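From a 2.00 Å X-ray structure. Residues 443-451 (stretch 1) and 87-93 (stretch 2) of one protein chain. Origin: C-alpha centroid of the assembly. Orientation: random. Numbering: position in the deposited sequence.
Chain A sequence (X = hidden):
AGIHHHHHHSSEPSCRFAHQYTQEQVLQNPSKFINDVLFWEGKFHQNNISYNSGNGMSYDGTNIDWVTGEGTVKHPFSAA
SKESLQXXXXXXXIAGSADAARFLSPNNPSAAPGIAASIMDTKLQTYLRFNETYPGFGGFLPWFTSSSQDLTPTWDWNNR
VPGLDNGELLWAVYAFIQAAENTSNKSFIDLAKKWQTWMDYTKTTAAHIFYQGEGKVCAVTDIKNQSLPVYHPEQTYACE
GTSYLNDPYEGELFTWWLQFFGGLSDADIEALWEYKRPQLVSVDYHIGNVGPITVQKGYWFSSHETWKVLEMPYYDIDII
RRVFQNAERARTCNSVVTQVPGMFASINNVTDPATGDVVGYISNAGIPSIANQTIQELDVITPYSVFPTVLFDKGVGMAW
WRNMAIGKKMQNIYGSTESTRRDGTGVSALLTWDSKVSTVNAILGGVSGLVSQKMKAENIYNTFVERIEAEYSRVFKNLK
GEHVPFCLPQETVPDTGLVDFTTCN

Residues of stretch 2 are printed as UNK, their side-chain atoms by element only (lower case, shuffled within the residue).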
# COMPACT_ATOMS: atom_id res chain seq x y z
N ILE A 443 -2.72 8.79 6.18
CA ILE A 443 -3.43 9.90 6.85
C ILE A 443 -4.26 9.36 8.02
O ILE A 443 -4.34 10.00 9.05
CB ILE A 443 -4.28 10.69 5.84
CG1 ILE A 443 -3.42 11.58 4.94
CG2 ILE A 443 -5.38 11.49 6.54
CD1 ILE A 443 -4.12 12.10 3.71
N LEU A 444 -4.85 8.16 7.87
CA LEU A 444 -5.71 7.53 8.90
C LEU A 444 -4.87 6.81 9.97
O LEU A 444 -5.43 6.24 10.91
CB LEU A 444 -6.66 6.54 8.22
CG LEU A 444 -7.68 7.18 7.28
CD1 LEU A 444 -8.47 6.11 6.55
CD2 LEU A 444 -8.62 8.10 8.05
N GLY A 445 -3.54 6.82 9.82
CA GLY A 445 -2.60 6.32 10.81
C GLY A 445 -2.29 4.84 10.65
O GLY A 445 -1.80 4.21 11.58
N GLY A 446 -2.56 4.26 9.46
CA GLY A 446 -2.43 2.82 9.26
C GLY A 446 -3.45 2.06 10.08
O GLY A 446 -4.35 2.67 10.69
N VAL A 447 -3.33 0.72 10.09
CA VAL A 447 -4.21 -0.14 10.89
C VAL A 447 -3.41 -0.86 11.99
O VAL A 447 -3.93 -1.78 12.63
CB VAL A 447 -4.99 -1.15 10.03
CG1 VAL A 447 -5.95 -0.45 9.07
CG2 VAL A 447 -4.07 -2.11 9.28
N SER A 448 -2.17 -0.41 12.24
CA SER A 448 -1.28 -1.10 13.19
C SER A 448 -1.85 -1.09 14.62
O SER A 448 -1.60 -2.04 15.38
CB SER A 448 0.11 -0.55 13.14
OG SER A 448 0.17 0.80 13.53
N GLY A 449 -2.60 -0.04 14.97
CA GLY A 449 -3.31 0.04 16.26
C GLY A 449 -4.34 -1.07 16.42
O GLY A 449 -4.36 -1.77 17.43
N LEU A 450 -5.21 -1.23 15.43
CA LEU A 450 -6.19 -2.31 15.41
C LEU A 450 -5.50 -3.68 15.46
O LEU A 450 -5.92 -4.58 16.20
CB LEU A 450 -7.07 -2.18 14.17
CG LEU A 450 -8.14 -1.10 14.25
CD1 LEU A 450 -8.66 -0.74 12.87
CD2 LEU A 450 -9.28 -1.53 15.16
N VAL A 451 -4.43 -3.84 14.67
CA VAL A 451 -3.74 -5.11 14.57
C VAL A 451 -3.08 -5.42 15.92
O VAL A 451 -3.16 -6.54 16.40
CB VAL A 451 -2.73 -5.09 13.40
CG1 VAL A 451 -1.74 -6.25 13.46
CG2 VAL A 451 -3.47 -5.07 12.07
N UNK A 87 -9.62 -2.62 2.18
CA UNK A 87 -10.03 -3.24 3.44
C UNK A 87 -9.56 -2.37 4.62
O UNK A 87 -10.33 -2.16 5.57
c UNK A 87 -10.33 -5.58 2.56
c UNK A 87 -9.55 -4.70 3.53
c UNK A 87 -9.64 -5.26 4.95
N UNK A 88 -8.33 -1.86 4.56
CA UNK A 88 -7.79 -1.00 5.62
C UNK A 88 -8.68 0.24 5.78
O UNK A 88 -9.00 0.64 6.90
c UNK A 88 -3.38 -1.25 3.74
s UNK A 88 -3.62 -1.07 5.50
c UNK A 88 -6.35 -0.58 5.32
c UNK A 88 -5.33 -1.64 5.66
N UNK A 89 -9.09 0.85 4.65
CA UNK A 89 -9.98 2.01 4.67
C UNK A 89 -11.29 1.63 5.37
O UNK A 89 -11.79 2.37 6.21
c UNK A 89 -10.22 2.47 3.23
c UNK A 89 -10.74 4.84 3.96
c UNK A 89 -12.53 3.43 2.97
c UNK A 89 -11.05 3.73 2.98
N UNK A 90 -11.84 0.46 5.00
CA UNK A 90 -13.10 -0.02 5.55
C UNK A 90 -12.99 -0.33 7.04
O UNK A 90 -13.99 -0.21 7.76
c UNK A 90 -14.05 -0.97 3.35
c UNK A 90 -14.38 0.30 2.90
c UNK A 90 -14.12 -2.01 2.44
c UNK A 90 -14.82 -0.55 0.69
c UNK A 90 -14.49 -1.81 1.13
c UNK A 90 -13.62 -1.23 4.77
c UNK A 90 -14.75 0.52 1.58
o UNK A 90 -15.18 -0.37 -0.61
N UNK A 91 -11.81 -0.74 7.51
CA UNK A 91 -11.58 -1.00 8.93
C UNK A 91 -11.79 0.29 9.72
O UNK A 91 -12.50 0.29 10.73
c UNK A 91 -10.22 -1.61 9.15
N UNK A 92 -11.23 1.41 9.22
CA UNK A 92 -11.40 2.71 9.87
C UNK A 92 -12.87 3.16 9.78
O UNK A 92 -13.42 3.68 10.75
n UNK A 92 -8.53 3.63 10.91
n UNK A 92 -6.87 3.00 9.69
c UNK A 92 -9.01 3.49 9.62
c UNK A 92 -7.96 3.09 8.87
c UNK A 92 -7.24 3.34 10.93
c UNK A 92 -10.44 3.74 9.28
N UNK A 93 -13.47 2.99 8.59
CA UNK A 93 -14.84 3.43 8.33
C UNK A 93 -15.81 2.73 9.28
O UNK A 93 -16.66 3.39 9.91
c UNK A 93 -15.21 3.18 6.89

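Position 87 carries three side-chain carbons, one bonded to CA and bearing the other two, and none of them touches stretch 1. Branching at the first carbon, with no heteroatom, identifies valine. The CA-to-CB bond of Val87 points sideways, and the residue makes no contact with stretch 1; its carbonyl oxygen instead accepts the helical hydrogen bond from the backbone N of position 91, at 2.8 Å.

At position 88 the side chain is an unbranched run of two carbons, a sulfur and a terminal carbon, and its second carbon lies 3.7 Å from CG1 of Val447. A thioether in this order is methionine. The CA-to-CB bond of Met88 points toward stretch 1, and the contact is a plain apolar one where the two backbones also come near each other, with the CA atoms of Met88 and Val447 6.4 Å apart.

Position 89 has four carbons forked at the second, and one terminal carbon lies 3.7 Å from CD1 of Leu444; the residue is leucine. The CA-to-CB bond of Leu89 points away from stretch 1, yet with chi1 t and chi2 m the end of the side chain comes nearer, and CD2 is the atom that reaches Leu444.

Position 90 shows one carbon followed by a six-carbon ring bearing an oxygen, out of reach of stretch 1: tyrosine. The hydroxyl of Tyr90 is hydrogen-bonded elsewhere in the structure.

The single carbon at position 91, CB, meets CD1 of Leu450 at 4.1 Å and CG1 of Val447 at 4.4 Å; one carbon alone means alanine. The CA-to-CB bond of Ala91 points toward stretch 1.

Position 92 bears one carbon and then a five-membered ring of three carbons and two nitrogens. CB of Leu444 sits over one face of this ring, 3.9 Å from its centroid and 18° off the normal, in a CH-pi contact, and O of Gly446 lies at its edge. The ring is the imidazole of histidine. NE2 of His92 donates a hydrogen bond to O of Gly446; the distance is a short 2.7 Å, but the angle of 123° makes the bond weak.

Position 93 again has one carbon, hence alanine. The CA-to-CB bond of Ala93 points away, and the residue makes no contact.

The contact joins one helical face to a turn and the start of the following helix. Gly445 and Gly446, both at positive phi, carry the chain from Leu444 to Val447, and the carbonyl of Gly446 meets the imidazole edge while Leu444 covers a face. Beside this polar point, Val447 packs against Met88 and Ala91, Leu450 against Ala91, and Leu444 also reaches Leu89. The interface, 372 Å² in all, is therefore mainly apolar, with His92 contributing the largest share on stretch 2.

Stretch 2, residues 87-93: VMLYAHA
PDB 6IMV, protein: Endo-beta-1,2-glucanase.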